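Local structure of 23S rRNA-specific endonuclease VapC20 (5WZF) at residues F21-L25 / A36-W40; V46-H52 / V81-V87; L54-W58 / A70-I76; S114-R119 / D132-F138. The protein cleaves 23S ribosomal RNA within the sarcin-ricin loop as the magnesium-dependent toxin of a type II toxin-antitoxin system. All blocks are in the same frame, centred on the assembly; numbering follows the deposited sequence.

Overall arrangement
All four contacts belong to one PIN domain, built on a parallel sheet with strand 82-85 at one border, then 46-50, 14-17, 125-127 and 139-140. Contact 1 comes first along the chain and packs helix 19-25 against helix 33-41. Contact 2 pairs the strands 46-50 and 82-85, and contact 3, about 12 Å from it between centres, joins the two helices that connect those strands. W22 ties these three together, meeting T49, L54, T57 and I76. Contact 4 lies about 21 Å from contact 3, across the chain's centre, and reaches contact 2 through V117. Contacts 1 and 4 both come close to the predicted magnesium ligands: F21 and F133 lie near D18, and D132 beside D111.

Contact 1: residues F21-L25 / A36-W40; sequences FWAAL and AKRLW
F21 and L25, one helical turn apart, meet W40 and A36 of the second helix. Aromatic contacts come first. CE2 of F21 lies 3.6 Å from CE3 of W40, the two side chains crossing at about a right angle. W22 reaches the same indole farther out, its CH2 3.7 Å from CH2 of W40; their six-membered rings are inclined at 61°, with centroids 5.5 Å apart. The one well-defined CH-pi contact is made by L25, whose CD2 sits over a face of the W40 five-membered ring, 4.0 Å from its centroid. W40 presents that face because its CG is anti to the backbone N (chi1 -169°), which swings the indole across toward helix 19-25.

These are the first two helices of the PIN domain, following strand 14-17, and their short axes are inclined at 109°. F21 is close to D18, a predicted magnesium ligand.

Aliphatic packing takes over where L25 and A36 bring the backbones closest. CB of A36 touches CB of A24 at 3.9 Å, and CD1 of L25 lies 4.0 Å from CB of A36 and also touches CG of K37. The rim of F21 takes CB of L39 near the ring plane at 3.8 Å from CE1. Beyond the pair, the indole N-H of W22 is hydrogen-bonded to OG1 of T49.

Contact 2: residues V46-H52 / V81-V87; sequences VVMTSNH and VVRVEHV
V47, T49 and N51 exchange backbone bonds with R83 and E85, and this is the tight part. R83 N donates to V47 O, and T49 N answers to R83 O at 2.8 Å; E85 N then bonds to T49 O and N51 N to E85 O. CA of M48 and of S50 approach the same acceptors, R83 O and E85 O, with M48 CA at 3.2 Å from R83 O.

The strands run parallel, 46-50 beside the border strand 82-85 of the PIN-domain sheet. V47, T49, V82 and V84 point to one face, M48, S50, R83 and E85 to the other. At the far end S50 is the N-cap of helix 51-63, and N51 reaches back to 81-87: its CG stands between backbone N and carbonyl carbon (chi1 57°), bringing OD1 3.0 Å from V87 N, a straight bond whose donor lies well above the amide plane. A water stands between N51 ND2 and V87 O. N51 ND2 and H86 NE2 also hydrogen-bond side chains of another protein chain, N51's partner being acidic.

The V46-V47 end is looser: a water stands between V47 N and V81 O, and R83, exposed, lays one guanidinium face over CG1 of V46, 3.8 Å from CZ.

Contact 3: residues L54-W58 / A70-I76; sequences LGETW and AVAAAAI
Helices 51-63 and 67-74 form an antiparallel helical hairpin within the connection between strands 46-50 and 82-85, and W58 of the first covers A70 of the second. The short axes run at 169° and 9.0 Å apart, with three alanines, A70, A73 and A74, on the side of the second helix that meets the first. The principal contact is CH-pi: CB of A70 stands over one face of the W58 six-membered ring, 3.6 Å from its centroid and 18° from the ring normal. CE3 of the same ring also comes to 3.2 Å from A70 O. With CG of W58 anti to the backbone N (chi1 164°), the indole reaches over to helix 67-74, and its CZ3 lies 4.1 Å from CG2 of V71, while CE3 is the atom nearest to CB of A74.

In the parallel α/β arrangement of the PIN domain, this hairpin belongs to the crossover that carries the chain from strand 46-50 to the border strand. W58 is buried, and its NE1 is hydrogen-bonded to the backbone of another protein chain.

Farther along the hairpin, the contacts are aliphatic. CG2 of T57 meets CB of A73 at 3.7 Å, and the T57 hydroxyl is engaged with V53 O of its own helix. At the end of 70-76, CD2 of L54 touches CG2 of I76 at 4.0 Å, their side chains crossing obliquely. Both L54 and I76 also rest on W22 of helix 19-25, and toward the sheet they pack on V84 and V82 respectively.

Contact 4: residues S114-R119 / D132-F138; sequences SFAVMR and DFSAAGF
F115 drives its ring edge into the face of F133, and M118 lays its sulfur over the face of F138 while also touching the rim of F133: three phenyl rings and a thioether in one cluster. The F115-F133 pair is T-shaped, with planes at 88° and centroids 5.0 Å apart, and CE1 of F115 comes down close to the middle of the F133 ring. One face of F115 is occupied by CB of A136, a CH-pi contact 3.7 Å from the ring centroid. The F115 and F138 rings are near parallel, inclined at 30°, but strongly offset, CD1 of F115 touching CE2 of F138 at 3.6 Å.

M118 makes two Met-aromatic contacts of different kinds. Its SD stands 4.1 Å from the F138 centroid, almost on the ring normal, and meets F133 at the edge, 3.6 Å from CE2. The bend at the last torsion (chi3 69°) sends the methyl to CD1 of F138 at 3.5 Å. CB of S114 completes the F133 contacts, against CZ.

G137, with positive phi, ends helix 132-135 in a Schellman motif, the turn that leads straight into F138. D132 is salt-bridged to R105 and lies beside D111, a predicted magnesium ligand, and F133 packs against D18, also a predicted ligand.

Around the cluster, which joins helix 109-121 to the short helix 132-135, W98 of helix 89-101 makes a further edge-to-face pair with F115, while F16 of strand 14-17 and A126 of strand 125-127 pack against M118.

Contact 1: residues F21-L25 / A36-W40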
loop_
_atom_site.group_PDB
_atom_site.type_symbol
_atom_site.label_atom_id
_atom_site.label_comp_id
_atom_site.label_asym_id
_atom_site.label_seq_id
_atom_site.Cartn_x
_atom_site.Cartn_y
_atom_site.Cartn_z
ATOM N N PHE B 21 -3.319 3.451 -13.932
ATOM C CA PHE B 21 -2.853 3.172 -15.286
ATOM C C PHE B 21 -2.373 1.728 -15.432
ATOM O O PHE B 21 -2.738 1.052 -16.395
ATOM C CB PHE B 21 -1.734 4.130 -15.701
ATOM C CG PHE B 21 -1.272 3.928 -17.120
ATOM C CD1 PHE B 21 -1.891 4.597 -18.164
ATOM C CD2 PHE B 21 -0.243 3.046 -17.410
ATOM C CE1 PHE B 21 -1.483 4.400 -19.469
ATOM C CE2 PHE B 21 0.166 2.842 -18.714
ATOM C CZ PHE B 21 -0.453 3.521 -19.743
ATOM N N TRP B 22 -1.552 1.264 -14.491
ATOM C CA TRP B 22 -1.052 -0.107 -14.540
ATOM C C TRP B 22 -2.199 -1.110 -14.595
ATOM O O TRP B 22 -2.148 -2.094 -15.335
ATOM C CB TRP B 22 -0.178 -0.432 -13.324
ATOM C CG TRP B 22 1.196 0.179 -13.265
ATOM C CD1 TRP B 22 1.750 0.807 -12.188
ATOM C CD2 TRP B 22 2.201 0.178 -14.287
ATOM N NE1 TRP B 22 3.028 1.213 -12.478
ATOM C CE2 TRP B 22 3.333 0.837 -13.762
ATOM C CE3 TRP B 22 2.256 -0.305 -15.599
ATOM C CZ2 TRP B 22 4.500 1.028 -14.498
ATOM C CZ3 TRP B 22 3.416 -0.113 -16.331
ATOM C CH2 TRP B 22 4.522 0.547 -15.777
ATOM N N ALA B 23 -3.227 -0.858 -13.789
ATOM C CA ALA B 23 -4.383 -1.742 -13.710
ATOM C C ALA B 23 -5.145 -1.780 -15.026
ATOM O O ALA B 23 -5.630 -2.831 -15.439
ATOM C CB ALA B 23 -5.304 -1.312 -12.585
ATOM N N ALA B 24 -5.257 -0.628 -15.679
ATOM C CA ALA B 24 -5.915 -0.562 -16.977
ATOM C C ALA B 24 -5.084 -1.268 -18.046
ATOM O O ALA B 24 -5.626 -1.921 -18.932
ATOM C CB ALA B 24 -6.170 0.886 -17.377
ATOM N N LEU B 25 -3.767 -1.127 -17.964
ATOM C CA LEU B 25 -2.887 -1.718 -18.969
ATOM C C LEU B 25 -2.821 -3.235 -18.825
ATOM O O LEU B 25 -2.785 -3.962 -19.819
ATOM C CB LEU B 25 -1.481 -1.116 -18.872
ATOM C CG LEU B 25 -0.531 -1.437 -20.028
ATOM C CD1 LEU B 25 -1.066 -0.858 -21.331
ATOM C CD2 LEU B 25 0.866 -0.912 -19.737
ATOM N N ALA B 36 -5.220 3.014 -22.357
ATOM C CA ALA B 36 -3.934 2.747 -21.718
ATOM C C ALA B 36 -2.887 2.290 -22.733
ATOM O O ALA B 36 -1.747 2.755 -22.711
ATOM C CB ALA B 36 -4.092 1.703 -20.617
ATOM N N LYS B 37 -3.274 1.380 -23.623
ATOM C CA LYS B 37 -2.340 0.858 -24.615
ATOM C C LYS B 37 -1.864 1.949 -25.566
ATOM O O LYS B 37 -0.697 1.972 -25.956
ATOM C CB LYS B 37 -2.969 -0.290 -25.411
ATOM C CG LYS B 37 -3.078 -1.589 -24.630
ATOM C CD LYS B 37 -3.281 -2.777 -25.558
ATOM C CE LYS B 37 -4.539 -2.625 -26.392
ATOM N NZ LYS B 37 -4.780 -3.825 -27.238
ATOM N N ARG B 38 -2.765 2.854 -25.934
ATOM C CA ARG B 38 -2.404 3.958 -26.819
ATOM C C ARG B 38 -1.418 4.896 -26.129
ATOM O O ARG B 38 -0.435 5.331 -26.731
ATOM C CB ARG B 38 -3.648 4.729 -27.267
ATOM C CG ARG B 38 -4.554 3.946 -28.209
ATOM C CD ARG B 38 -5.587 4.846 -28.876
ATOM N NE ARG B 38 -6.511 5.447 -27.917
ATOM C CZ ARG B 38 -7.629 4.866 -27.493
ATOM N NH1 ARG B 38 -7.969 3.666 -27.944
ATOM N NH2 ARG B 38 -8.411 5.486 -26.619
ATOM N N LEU B 39 -1.682 5.199 -24.862
ATOM C CA LEU B 39 -0.788 6.044 -24.079
ATOM C C LEU B 39 0.575 5.389 -23.887
ATOM O O LEU B 39 1.608 6.054 -23.948
ATOM C CB LEU B 39 -1.402 6.360 -22.715
ATOM C CG LEU B 39 -2.507 7.414 -22.711
ATOM C CD1 LEU B 39 -3.198 7.459 -21.355
ATOM C CD2 LEU B 39 -1.923 8.769 -23.067
ATOM N N TRP B 40 0.565 4.083 -23.638
ATOM C CA TRP B 40 1.796 3.325 -23.449
ATOM C C TRP B 40 2.672 3.388 -24.695
ATOM O O TRP B 40 3.900 3.434 -24.601
ATOM C CB TRP B 40 1.472 1.871 -23.102
ATOM C CG TRP B 40 2.651 1.080 -22.631
ATOM C CD1 TRP B 40 3.228 0.015 -23.261
ATOM C CD2 TRP B 40 3.398 1.289 -21.428
ATOM N NE1 TRP B 40 4.290 -0.450 -22.524
ATOM C CE2 TRP B 40 4.416 0.314 -21.394
ATOM C CE3 TRP B 40 3.307 2.206 -20.376
ATOM C CZ2 TRP B 40 5.333 0.229 -20.349
ATOM C CZ3 TRP B 40 4.217 2.121 -19.341
ATOM C CH2 TRP B 40 5.219 1.139 -19.336
#

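Contact 2: residues V46-H52 / V81-V87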
loop_
_atom_site.group_PDB
_atom_site.type_symbol
_atom_site.label_atom_id
_atom_site.label_comp_id
_atom_site.label_asym_id
_atom_site.label_seq_id
_atom_site.Cartn_x
_atom_site.Cartn_y
_atom_site.Cartn_z
ATOM N N VAL B 46 11.707 8.082 -20.401
ATOM C CA VAL B 46 11.898 7.912 -18.964
ATOM C C VAL B 46 10.584 7.596 -18.252
ATOM O O VAL B 46 9.708 8.451 -18.131
ATOM C CB VAL B 46 12.533 9.165 -18.336
ATOM C CG1 VAL B 46 12.823 8.925 -16.866
ATOM C CG2 VAL B 46 13.810 9.533 -19.081
ATOM N N VAL B 47 10.461 6.358 -17.781
ATOM C CA VAL B 47 9.231 5.885 -17.158
ATOM C C VAL B 47 9.471 5.408 -15.729
ATOM O O VAL B 47 10.224 4.464 -15.492
ATOM C CB VAL B 47 8.600 4.748 -17.981
ATOM C CG1 VAL B 47 7.333 4.244 -17.318
ATOM C CG2 VAL B 47 8.307 5.232 -19.390
ATOM N N MET B 48 8.817 6.064 -14.778
ATOM C CA MET B 48 9.039 5.780 -13.366
ATOM C C MET B 48 7.751 5.360 -12.666
ATOM O O MET B 48 6.664 5.774 -13.052
ATOM C CB MET B 48 9.634 7.008 -12.676
ATOM C CG MET B 48 10.117 6.769 -11.258
ATOM S SD MET B 48 10.886 8.252 -10.583
ATOM C CE MET B 48 12.133 8.583 -11.827
ATOM N N THR B 49 7.887 4.525 -11.642
ATOM C CA THR B 49 6.777 4.211 -10.754
ATOM C C THR B 49 7.366 3.978 -9.362
ATOM O O THR B 49 8.535 4.282 -9.137
ATOM C CB THR B 49 5.963 2.990 -11.246
ATOM O OG1 THR B 49 4.728 2.908 -10.519
ATOM C CG2 THR B 49 6.749 1.688 -11.097
ATOM N N SER B 50 6.571 3.470 -8.425
ATOM C CA SER B 50 7.076 3.260 -7.068
ATOM C C SER B 50 6.742 1.877 -6.531
ATOM O O SER B 50 5.882 1.182 -7.069
ATOM C CB SER B 50 6.522 4.318 -6.112
ATOM O OG SER B 50 5.191 4.009 -5.728
ATOM N N ASN B 51 7.420 1.491 -5.454
ATOM C CA ASN B 51 7.146 0.214 -4.806
ATOM C C ASN B 51 5.720 0.173 -4.265
ATOM O O ASN B 51 5.045 -0.848 -4.364
ATOM C CB ASN B 51 8.162 -0.057 -3.690
ATOM C CG ASN B 51 8.190 1.039 -2.640
ATOM O OD1 ASN B 51 8.092 2.224 -2.955
ATOM N ND2 ASN B 51 8.324 0.643 -1.377
ATOM N N HIS B 52 5.248 1.294 -3.719
ATOM C CA HIS B 52 3.891 1.340 -3.186
ATOM C C HIS B 52 2.859 1.165 -4.297
ATOM O O HIS B 52 1.855 0.471 -4.118
ATOM C CB HIS B 52 3.642 2.651 -2.432
ATOM C CG HIS B 52 4.347 2.734 -1.114
ATOM N ND1 HIS B 52 3.947 2.012 -0.009
ATOM C CD2 HIS B 52 5.420 3.459 -0.719
ATOM C CE1 HIS B 52 4.746 2.285 1.007
ATOM N NE2 HIS B 52 5.650 3.159 0.602
ATOM N N VAL B 81 13.668 -1.233 -18.030
ATOM C CA VAL B 81 13.158 -0.064 -18.740
ATOM C C VAL B 81 12.369 0.861 -17.815
ATOM O O VAL B 81 12.530 2.083 -17.851
ATOM C CB VAL B 81 12.267 -0.493 -19.924
ATOM C CG1 VAL B 81 11.522 0.695 -20.494
ATOM C CG2 VAL B 81 13.109 -1.158 -20.995
ATOM N N VAL B 82 11.520 0.275 -16.982
ATOM C CA VAL B 82 10.757 1.051 -16.014
ATOM C C VAL B 82 11.561 1.227 -14.731
ATOM O O VAL B 82 12.028 0.251 -14.147
ATOM C CB VAL B 82 9.408 0.386 -15.692
ATOM C CG1 VAL B 82 8.674 1.172 -14.614
ATOM C CG2 VAL B 82 8.562 0.267 -16.951
ATOM N N ARG B 83 11.730 2.475 -14.309
ATOM C CA ARG B 83 12.433 2.777 -13.069
ATOM C C ARG B 83 11.482 2.649 -11.888
ATOM O O ARG B 83 10.461 3.332 -11.826
ATOM C CB ARG B 83 13.033 4.181 -13.119
ATOM C CG ARG B 83 13.789 4.478 -14.403
ATOM C CD ARG B 83 14.523 5.806 -14.323
ATOM N NE ARG B 83 15.148 6.157 -15.595
ATOM C CZ ARG B 83 16.002 7.163 -15.758
ATOM N NH1 ARG B 83 16.519 7.408 -16.954
ATOM N NH2 ARG B 83 16.342 7.920 -14.723
ATOM N N VAL B 84 11.814 1.766 -10.954
ATOM C CA VAL B 84 10.956 1.547 -9.800
ATOM C C VAL B 84 11.586 2.149 -8.548
ATOM O O VAL B 84 12.556 1.619 -8.004
ATOM C CB VAL B 84 10.680 0.055 -9.572
ATOM C CG1 VAL B 84 9.734 -0.128 -8.396
ATOM C CG2 VAL B 84 10.105 -0.576 -10.832
ATOM N N GLU B 85 11.028 3.269 -8.105
ATOM C CA GLU B 85 11.544 3.982 -6.944
ATOM C C GLU B 85 11.049 3.361 -5.642
ATOM O O GLU B 85 9.843 3.240 -5.431
ATOM C CB GLU B 85 11.131 5.456 -7.011
ATOM C CG GLU B 85 11.496 6.277 -5.783
ATOM C CD GLU B 85 12.946 6.724 -5.784
ATOM O OE1 GLU B 85 13.633 6.516 -6.808
ATOM O OE2 GLU B 85 13.395 7.293 -4.765
ATOM N N HIS B 86 11.977 2.952 -4.780
ATOM C CA HIS B 86 11.622 2.548 -3.422
ATOM C C HIS B 86 11.520 3.793 -2.549
ATOM O O HIS B 86 12.523 4.456 -2.280
ATOM C CB HIS B 86 12.649 1.574 -2.835
ATOM C CG HIS B 86 12.398 1.229 -1.399
ATOM N ND1 HIS B 86 11.643 0.143 -1.013
ATOM C CD2 HIS B 86 12.779 1.846 -0.255
ATOM C CE1 HIS B 86 11.580 0.099 0.307
ATOM N NE2 HIS B 86 12.263 1.120 0.789
ATOM N N VAL B 87 10.306 4.119 -2.124
ATOM C CA VAL B 87 10.088 5.323 -1.330
ATOM C C VAL B 87 10.839 5.230 -0.004
ATOM O O VAL B 87 10.609 4.317 0.786
ATOM C CB VAL B 87 8.593 5.558 -1.065
ATOM C CG1 VAL B 87 8.394 6.862 -0.310
ATOM C CG2 VAL B 87 7.822 5.580 -2.381
HETATM O O HOH W 1 12.416 4.459 -18.477
HETATM O O HOH W 2 8.773 2.357 0.779
#

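Contact 3: residues L54-W58 / A70-I76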
loop_
_atom_site.group_PDB
_atom_site.type_symbol
_atom_site.label_atom_id
_atom_site.label_comp_id
_atom_site.label_asym_id
_atom_site.label_seq_id
_atom_site.Cartn_x
_atom_site.Cartn_y
_atom_site.Cartn_z
ATOM N N LEU B 54 3.335 -0.373 -7.286
ATOM C CA LEU B 54 3.386 -1.738 -7.799
ATOM C C LEU B 54 2.655 -2.677 -6.851
ATOM O O LEU B 54 1.932 -3.572 -7.285
ATOM C CB LEU B 54 4.829 -2.202 -8.002
ATOM C CG LEU B 54 5.547 -1.641 -9.232
ATOM C CD1 LEU B 54 6.899 -2.324 -9.440
ATOM C CD2 LEU B 54 4.667 -1.784 -10.472
ATOM N N GLY B 55 2.841 -2.462 -5.554
ATOM C CA GLY B 55 2.143 -3.251 -4.559
ATOM C C GLY B 55 0.639 -3.102 -4.671
ATOM O O GLY B 55 -0.094 -4.088 -4.629
ATOM N N GLU B 56 0.179 -1.864 -4.823
ATOM C CA GLU B 56 -1.245 -1.583 -4.901
ATOM C C GLU B 56 -1.807 -2.171 -6.189
ATOM O O GLU B 56 -2.946 -2.635 -6.230
ATOM C CB GLU B 56 -1.499 -0.072 -4.835
ATOM C CG GLU B 56 -2.964 0.327 -4.769
ATOM C CD GLU B 56 -3.159 1.834 -4.851
ATOM O OE1 GLU B 56 -2.323 2.510 -5.480
ATOM O OE2 GLU B 56 -4.145 2.338 -4.282
ATOM N N THR B 57 -0.982 -2.161 -7.230
ATOM C CA THR B 57 -1.345 -2.727 -8.526
ATOM C C THR B 57 -1.498 -4.246 -8.461
ATOM O O THR B 57 -2.455 -4.794 -9.010
ATOM C CB THR B 57 -0.303 -2.358 -9.596
ATOM O OG1 THR B 57 -0.291 -0.932 -9.759
ATOM C CG2 THR B 57 -0.632 -3.024 -10.933
ATOM N N TRP B 58 -0.563 -4.921 -7.797
ATOM C CA TRP B 58 -0.708 -6.355 -7.549
ATOM C C TRP B 58 -2.060 -6.660 -6.919
ATOM O O TRP B 58 -2.812 -7.513 -7.395
ATOM C CB TRP B 58 0.402 -6.885 -6.630
ATOM C CG TRP B 58 0.070 -8.244 -6.065
ATOM C CD1 TRP B 58 -0.662 -8.510 -4.943
ATOM C CD2 TRP B 58 0.427 -9.515 -6.620
ATOM N NE1 TRP B 58 -0.780 -9.867 -4.762
ATOM C CE2 TRP B 58 -0.118 -10.506 -5.777
ATOM C CE3 TRP B 58 1.163 -9.912 -7.740
ATOM C CZ2 TRP B 58 0.050 -11.870 -6.019
ATOM C CZ3 TRP B 58 1.325 -11.271 -7.981
ATOM C CH2 TRP B 58 0.771 -12.230 -7.123
ATOM N N ALA B 70 -1.930 -10.700 -12.033
ATOM C CA ALA B 70 -1.192 -10.002 -10.990
ATOM C C ALA B 70 0.308 -10.267 -11.119
ATOM O O ALA B 70 1.127 -9.381 -10.885
ATOM C CB ALA B 70 -1.698 -10.420 -9.613
ATOM N N VAL B 71 0.662 -11.485 -11.516
ATOM C CA VAL B 71 2.065 -11.854 -11.682
ATOM C C VAL B 71 2.733 -10.976 -12.746
ATOM O O VAL B 71 3.911 -10.626 -12.635
ATOM C CB VAL B 71 2.197 -13.350 -12.037
ATOM C CG1 VAL B 71 3.575 -13.669 -12.578
ATOM C CG2 VAL B 71 1.900 -14.200 -10.811
ATOM N N ALA B 72 1.962 -10.587 -13.754
ATOM C CA ALA B 72 2.459 -9.683 -14.784
ATOM C C ALA B 72 2.911 -8.353 -14.181
ATOM O O ALA B 72 3.935 -7.798 -14.575
ATOM C CB ALA B 72 1.397 -9.450 -15.841
ATOM N N ALA B 73 2.145 -7.854 -13.215
ATOM C CA ALA B 73 2.473 -6.598 -12.549
ATOM C C ALA B 73 3.702 -6.749 -11.660
ATOM O O ALA B 73 4.520 -5.835 -11.551
ATOM C CB ALA B 73 1.286 -6.105 -11.734
ATOM N N ALA B 74 3.822 -7.909 -11.021
ATOM C CA ALA B 74 4.970 -8.208 -10.173
ATOM C C ALA B 74 6.270 -8.123 -10.971
ATOM O O ALA B 74 7.303 -7.695 -10.458
ATOM C CB ALA B 74 4.821 -9.589 -9.548
ATOM N N ALA B 75 6.200 -8.518 -12.236
ATOM C CA ALA B 75 7.379 -8.588 -13.089
ATOM C C ALA B 75 7.919 -7.219 -13.477
ATOM O O ALA B 75 9.067 -7.101 -13.904
ATOM C CB ALA B 75 7.065 -9.379 -14.330
ATOM N N ILE B 76 7.088 -6.189 -13.342
ATOM C CA ILE B 76 7.507 -4.827 -13.668
ATOM C C ILE B 76 8.704 -4.428 -12.803
ATOM O O ILE B 76 9.569 -3.666 -13.227
ATOM C CB ILE B 76 6.354 -3.817 -13.474
ATOM C CG1 ILE B 76 5.173 -4.169 -14.384
ATOM C CG2 ILE B 76 6.823 -2.393 -13.745
ATOM C CD1 ILE B 76 3.962 -3.272 -14.189
#

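Contact 4: residues S114-R119 / D132-F138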
loop_
_atom_site.group_PDB
_atom_site.type_symbol
_atom_site.label_atom_id
_atom_site.label_comp_id
_atom_site.label_asym_id
_atom_site.label_seq_id
_atom_site.Cartn_x
_atom_site.Cartn_y
_atom_site.Cartn_z
ATOM N N SER B 114 3.247 9.009 -3.989
ATOM C CA SER B 114 3.464 9.222 -5.414
ATOM C C SER B 114 3.752 10.692 -5.679
ATOM O O SER B 114 4.678 11.026 -6.416
ATOM C CB SER B 114 2.255 8.757 -6.222
ATOM O OG SER B 114 2.148 7.345 -6.176
ATOM N N PHE B 115 2.962 11.565 -5.061
ATOM C CA PHE B 115 3.153 13.005 -5.200
ATOM C C PHE B 115 4.545 13.398 -4.727
ATOM O O PHE B 115 5.214 14.223 -5.349
ATOM C CB PHE B 115 2.097 13.783 -4.408
ATOM C CG PHE B 115 0.680 13.457 -4.788
ATOM C CD1 PHE B 115 0.379 12.932 -6.039
ATOM C CD2 PHE B 115 -0.355 13.680 -3.891
ATOM C CE1 PHE B 115 -0.928 12.635 -6.385
ATOM C CE2 PHE B 115 -1.663 13.386 -4.230
ATOM C CZ PHE B 115 -1.953 12.858 -5.478
ATOM N N ALA B 116 4.970 12.801 -3.618
ATOM C CA ALA B 116 6.271 13.099 -3.030
ATOM C C ALA B 116 7.413 12.649 -3.932
ATOM O O ALA B 116 8.440 13.322 -4.024
ATOM C CB ALA B 116 6.391 12.449 -1.657
ATOM N N VAL B 117 7.238 11.507 -4.591
ATOM C CA VAL B 117 8.245 11.016 -5.524
ATOM C C VAL B 117 8.366 11.970 -6.709
ATOM O O VAL B 117 9.471 12.308 -7.135
ATOM C CB VAL B 117 7.918 9.590 -6.034
ATOM C CG1 VAL B 117 8.841 9.206 -7.185
ATOM C CG2 VAL B 117 8.029 8.573 -4.899
ATOM N N MET B 118 7.224 12.416 -7.230
ATOM C CA MET B 118 7.221 13.298 -8.392
ATOM C C MET B 118 7.859 14.647 -8.060
ATOM O O MET B 118 8.585 15.211 -8.877
ATOM C CB MET B 118 5.795 13.492 -8.922
ATOM C CG MET B 118 5.173 12.222 -9.506
ATOM S SD MET B 118 3.479 12.445 -10.103
ATOM C CE MET B 118 3.745 13.500 -11.529
ATOM N N ARG B 119 7.595 15.154 -6.858
ATOM C CA ARG B 119 8.225 16.391 -6.410
ATOM C C ARG B 119 9.736 16.209 -6.299
ATOM O O ARG B 119 10.507 17.075 -6.709
ATOM C CB ARG B 119 7.651 16.851 -5.066
ATOM C CG ARG B 119 6.220 17.364 -5.125
ATOM C CD ARG B 119 5.859 18.154 -3.864
ATOM N NE ARG B 119 5.949 17.351 -2.645
ATOM C CZ ARG B 119 4.974 16.571 -2.185
ATOM N NH1 ARG B 119 3.824 16.482 -2.844
ATOM N NH2 ARG B 119 5.147 15.879 -1.065
ATOM N N ASP B 132 -6.972 12.373 -9.273
ATOM C CA ASP B 132 -6.357 12.726 -7.992
ATOM C C ASP B 132 -5.035 13.457 -8.201
ATOM O O ASP B 132 -4.712 14.390 -7.471
ATOM C CB ASP B 132 -6.141 11.484 -7.127
ATOM C CG ASP B 132 -7.445 10.849 -6.690
ATOM O OD1 ASP B 132 -8.395 11.593 -6.370
ATOM O OD2 ASP B 132 -7.520 9.605 -6.677
ATOM N N PHE B 133 -4.271 13.032 -9.203
ATOM C CA PHE B 133 -3.034 13.721 -9.551
ATOM C C PHE B 133 -3.314 15.126 -10.095
ATOM O O PHE B 133 -2.590 16.079 -9.789
ATOM C CB PHE B 133 -2.238 12.895 -10.563
ATOM C CG PHE B 133 -1.519 11.722 -9.951
ATOM C CD1 PHE B 133 -2.209 10.572 -9.599
ATOM C CD2 PHE B 133 -0.153 11.770 -9.731
ATOM C CE1 PHE B 133 -1.545 9.486 -9.029
ATOM C CE2 PHE B 133 0.518 10.695 -9.166
ATOM C CZ PHE B 133 -0.181 9.551 -8.816
ATOM N N SER B 134 -4.368 15.257 -10.898
ATOM C CA SER B 134 -4.780 16.566 -11.402
ATOM C C SER B 134 -5.152 17.501 -10.258
ATOM O O SER B 134 -4.794 18.678 -10.268
ATOM C CB SER B 134 -5.962 16.428 -12.363
ATOM O OG SER B 134 -5.646 15.560 -13.435
ATOM N N ALA B 135 -5.871 16.974 -9.270
ATOM C CA ALA B 135 -6.277 17.778 -8.123
ATOM C C ALA B 135 -5.064 18.215 -7.307
ATOM O O ALA B 135 -5.057 19.296 -6.716
ATOM C CB ALA B 135 -7.258 17.011 -7.248
ATOM N N ALA B 136 -4.035 17.375 -7.288
ATOM C CA ALA B 136 -2.841 17.651 -6.500
ATOM C C ALA B 136 -1.860 18.548 -7.252
ATOM O O ALA B 136 -0.808 18.908 -6.725
ATOM C CB ALA B 136 -2.159 16.354 -6.092
ATOM N N GLY B 137 -2.205 18.912 -8.481
ATOM C CA GLY B 137 -1.420 19.888 -9.217
ATOM C C GLY B 137 -0.486 19.310 -10.261
ATOM O O GLY B 137 0.375 20.019 -10.784
ATOM N N PHE B 138 -0.649 18.026 -10.566
ATOM C CA PHE B 138 0.143 17.386 -11.609
ATOM C C PHE B 138 -0.694 17.236 -12.874
ATOM O O PHE B 138 -1.876 17.577 -12.885
ATOM C CB PHE B 138 0.663 16.020 -11.143
ATOM C CG PHE B 138 1.536 16.088 -9.922
ATOM C CD1 PHE B 138 2.863 16.477 -10.020
ATOM C CD2 PHE B 138 1.027 15.773 -8.673
ATOM C CE1 PHE B 138 3.670 16.544 -8.894
ATOM C CE2 PHE B 138 1.826 15.842 -7.544
ATOM C CZ PHE B 138 3.148 16.229 -7.655
#